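Local coordinates for nucleosome assembly protein 1, putative (Plasmodium falciparum, PDB 3FS3) that belongs to the nucleosome assembly protein family of histone chaperones and probably binds histones and chromatin in the malaria parasite, at the interface of chains A and B. Residues are numbered along the deposited sequence; one frame, centred on the assembly and turned at random. Chains: chain A/B, Nucleosome assembly protein 1, putative.

The interface of chains A and B. Residues chain A 68-69, 71-72, 75-76; chain B 79-80, 82-83, 87.
The antiparallel pairing of two long helices in the NAP dimer shows how an aromatic core can be closed on one flank by a gripped carboxylate. At the centre, the ring of B:Tyr83 lies against helix 49-99 of chain A, and the CB of A:Phe72 sits over the middle of its face, 3.4 Å from the centroid. With its CG anti to the backbone N (chi1 161°), A:Phe72 turns its own ring edge-to-face against the tyrosine, the planes 66° apart. B:Leu79 wedges in beside them: its branch point CG meets A:Phe72 CE1 at 3.5 Å, while CD1 packs on the CB of A:Glu75 and CD2 faces A:Leu76. The phenol OH of B:Tyr83 then leaves the apolar layer and donates a hydrogen bond to the anti lone pair of A:Glu75 OE2 (2.6 Å). From an extended chain, B:Lys82 NZ reaches the syn lone pair of A:Glu75 OE2 at 2.6 Å, a hydrogen bond and salt bridge. Two donors thus grip OE2, which should limit rotation of the carboxylate, and the lysine, if charged, would favour its ionised form. The opposite flank is looser: B:Arg80 merely skims the far tip of the A:Phe72 ring, NH1 to CZ 3.4 Å, with the guanidinium tilted 42° from it, and B:Tyr87 CE1 lies 3.8 Å from A:Tyr68 CB, its hydroxyl beside A:Glu69. All of this lies along helix 49-99, the long dimerisation helix of the NAP fold, paired antiparallel with its two-fold mate, so that the contact recurs with the chains exchanged.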
# COMPACT_ATOMS: atom_id res chain seq x y z
N TYR A 68 -4.46 -19.07 -9.69
CA TYR A 68 -3.94 -17.99 -10.51
C TYR A 68 -3.29 -16.92 -9.63
O TYR A 68 -2.23 -16.40 -9.96
CB TYR A 68 -5.05 -17.36 -11.34
CG TYR A 68 -5.34 -18.11 -12.62
CD1 TYR A 68 -4.35 -18.31 -13.57
CD2 TYR A 68 -6.61 -18.61 -12.88
CE1 TYR A 68 -4.61 -19.00 -14.75
CE2 TYR A 68 -6.88 -19.30 -14.05
CZ TYR A 68 -5.88 -19.49 -14.98
OH TYR A 68 -6.16 -20.16 -16.15
N GLU A 69 -3.94 -16.58 -8.52
CA GLU A 69 -3.40 -15.56 -7.64
C GLU A 69 -2.02 -15.96 -7.10
O GLU A 69 -1.14 -15.12 -6.95
CB GLU A 69 -4.36 -15.29 -6.48
CG GLU A 69 -3.90 -14.15 -5.57
CD GLU A 69 -4.84 -13.91 -4.41
OE1 GLU A 69 -4.99 -14.82 -3.56
OE2 GLU A 69 -5.44 -12.82 -4.34
N LYS A 71 0.12 -17.79 -8.61
CA LYS A 71 1.04 -17.64 -9.73
C LYS A 71 1.38 -16.17 -9.98
O LYS A 71 2.50 -15.85 -10.37
CB LYS A 71 0.46 -18.30 -10.98
CG LYS A 71 0.28 -19.81 -10.83
CD LYS A 71 -0.28 -20.46 -12.09
CE LYS A 71 -0.27 -21.99 -11.98
NZ LYS A 71 -1.13 -22.53 -10.88
N PHE A 72 0.42 -15.27 -9.74
CA PHE A 72 0.68 -13.84 -9.93
C PHE A 72 1.64 -13.41 -8.83
O PHE A 72 2.62 -12.71 -9.07
CB PHE A 72 -0.61 -13.02 -9.80
CG PHE A 72 -0.37 -11.56 -9.52
CD1 PHE A 72 -0.01 -10.68 -10.54
CD2 PHE A 72 -0.49 -11.06 -8.22
CE1 PHE A 72 0.22 -9.32 -10.27
CE2 PHE A 72 -0.26 -9.71 -7.94
CZ PHE A 72 0.10 -8.83 -8.98
N GLU A 75 5.10 -14.40 -9.77
CA GLU A 75 5.70 -13.53 -10.78
C GLU A 75 6.02 -12.14 -10.20
O GLU A 75 6.92 -11.46 -10.70
CB GLU A 75 4.79 -13.40 -12.00
CG GLU A 75 4.67 -14.68 -12.83
CD GLU A 75 4.08 -14.44 -14.21
OE1 GLU A 75 4.75 -13.79 -15.04
OE2 GLU A 75 2.96 -14.90 -14.47
N LEU A 76 5.30 -11.73 -9.16
CA LEU A 76 5.56 -10.44 -8.53
C LEU A 76 6.86 -10.53 -7.72
O LEU A 76 7.66 -9.60 -7.70
CB LEU A 76 4.40 -10.04 -7.61
CG LEU A 76 4.56 -8.72 -6.84
CD1 LEU A 76 4.75 -7.56 -7.81
CD2 LEU A 76 3.34 -8.48 -5.96
N LEU B 79 1.95 -7.26 -15.83
CA LEU B 79 1.62 -8.32 -14.89
C LEU B 79 0.20 -8.21 -14.35
O LEU B 79 -0.56 -9.17 -14.43
CB LEU B 79 2.63 -8.33 -13.74
CG LEU B 79 2.62 -9.57 -12.85
CD1 LEU B 79 2.92 -10.81 -13.70
CD2 LEU B 79 3.64 -9.41 -11.72
N ARG B 80 -0.16 -7.04 -13.83
CA ARG B 80 -1.50 -6.86 -13.29
C ARG B 80 -2.59 -6.98 -14.37
O ARG B 80 -3.69 -7.46 -14.10
CB ARG B 80 -1.62 -5.51 -12.56
CG ARG B 80 -0.70 -5.36 -11.32
CD ARG B 80 -1.09 -4.12 -10.52
NE ARG B 80 -0.20 -3.82 -9.39
CZ ARG B 80 -0.08 -4.56 -8.30
NH1 ARG B 80 -0.78 -5.68 -8.17
NH2 ARG B 80 0.75 -4.18 -7.33
N LYS B 82 -2.40 -8.83 -17.23
CA LYS B 82 -2.47 -10.25 -17.56
C LYS B 82 -3.39 -11.01 -16.61
O LYS B 82 -4.33 -11.68 -17.04
CB LYS B 82 -1.07 -10.86 -17.52
CG LYS B 82 -1.05 -12.37 -17.58
CD LYS B 82 0.36 -12.89 -17.32
CE LYS B 82 0.36 -14.39 -17.05
NZ LYS B 82 1.74 -14.88 -16.77
N TYR B 83 -3.13 -10.91 -15.31
CA TYR B 83 -3.96 -11.63 -14.36
C TYR B 83 -5.37 -11.07 -14.27
O TYR B 83 -6.31 -11.81 -14.00
CB TYR B 83 -3.26 -11.67 -12.99
CG TYR B 83 -2.16 -12.71 -12.98
CD1 TYR B 83 -2.43 -14.03 -12.63
CD2 TYR B 83 -0.88 -12.40 -13.45
CE1 TYR B 83 -1.46 -15.02 -12.75
CE2 TYR B 83 0.10 -13.38 -13.58
CZ TYR B 83 -0.20 -14.69 -13.23
OH TYR B 83 0.76 -15.67 -13.38
N TYR B 87 -8.47 -13.54 -14.38
CA TYR B 87 -9.55 -13.62 -13.38
C TYR B 87 -10.93 -13.47 -14.01
O TYR B 87 -11.91 -14.07 -13.55
CB TYR B 87 -9.39 -12.55 -12.30
CG TYR B 87 -8.10 -12.60 -11.51
CD1 TYR B 87 -7.52 -13.82 -11.14
CD2 TYR B 87 -7.45 -11.43 -11.12
CE1 TYR B 87 -6.33 -13.87 -10.40
CE2 TYR B 87 -6.26 -11.47 -10.37
CZ TYR B 87 -5.71 -12.69 -10.02
OH TYR B 87 -4.53 -12.72 -9.32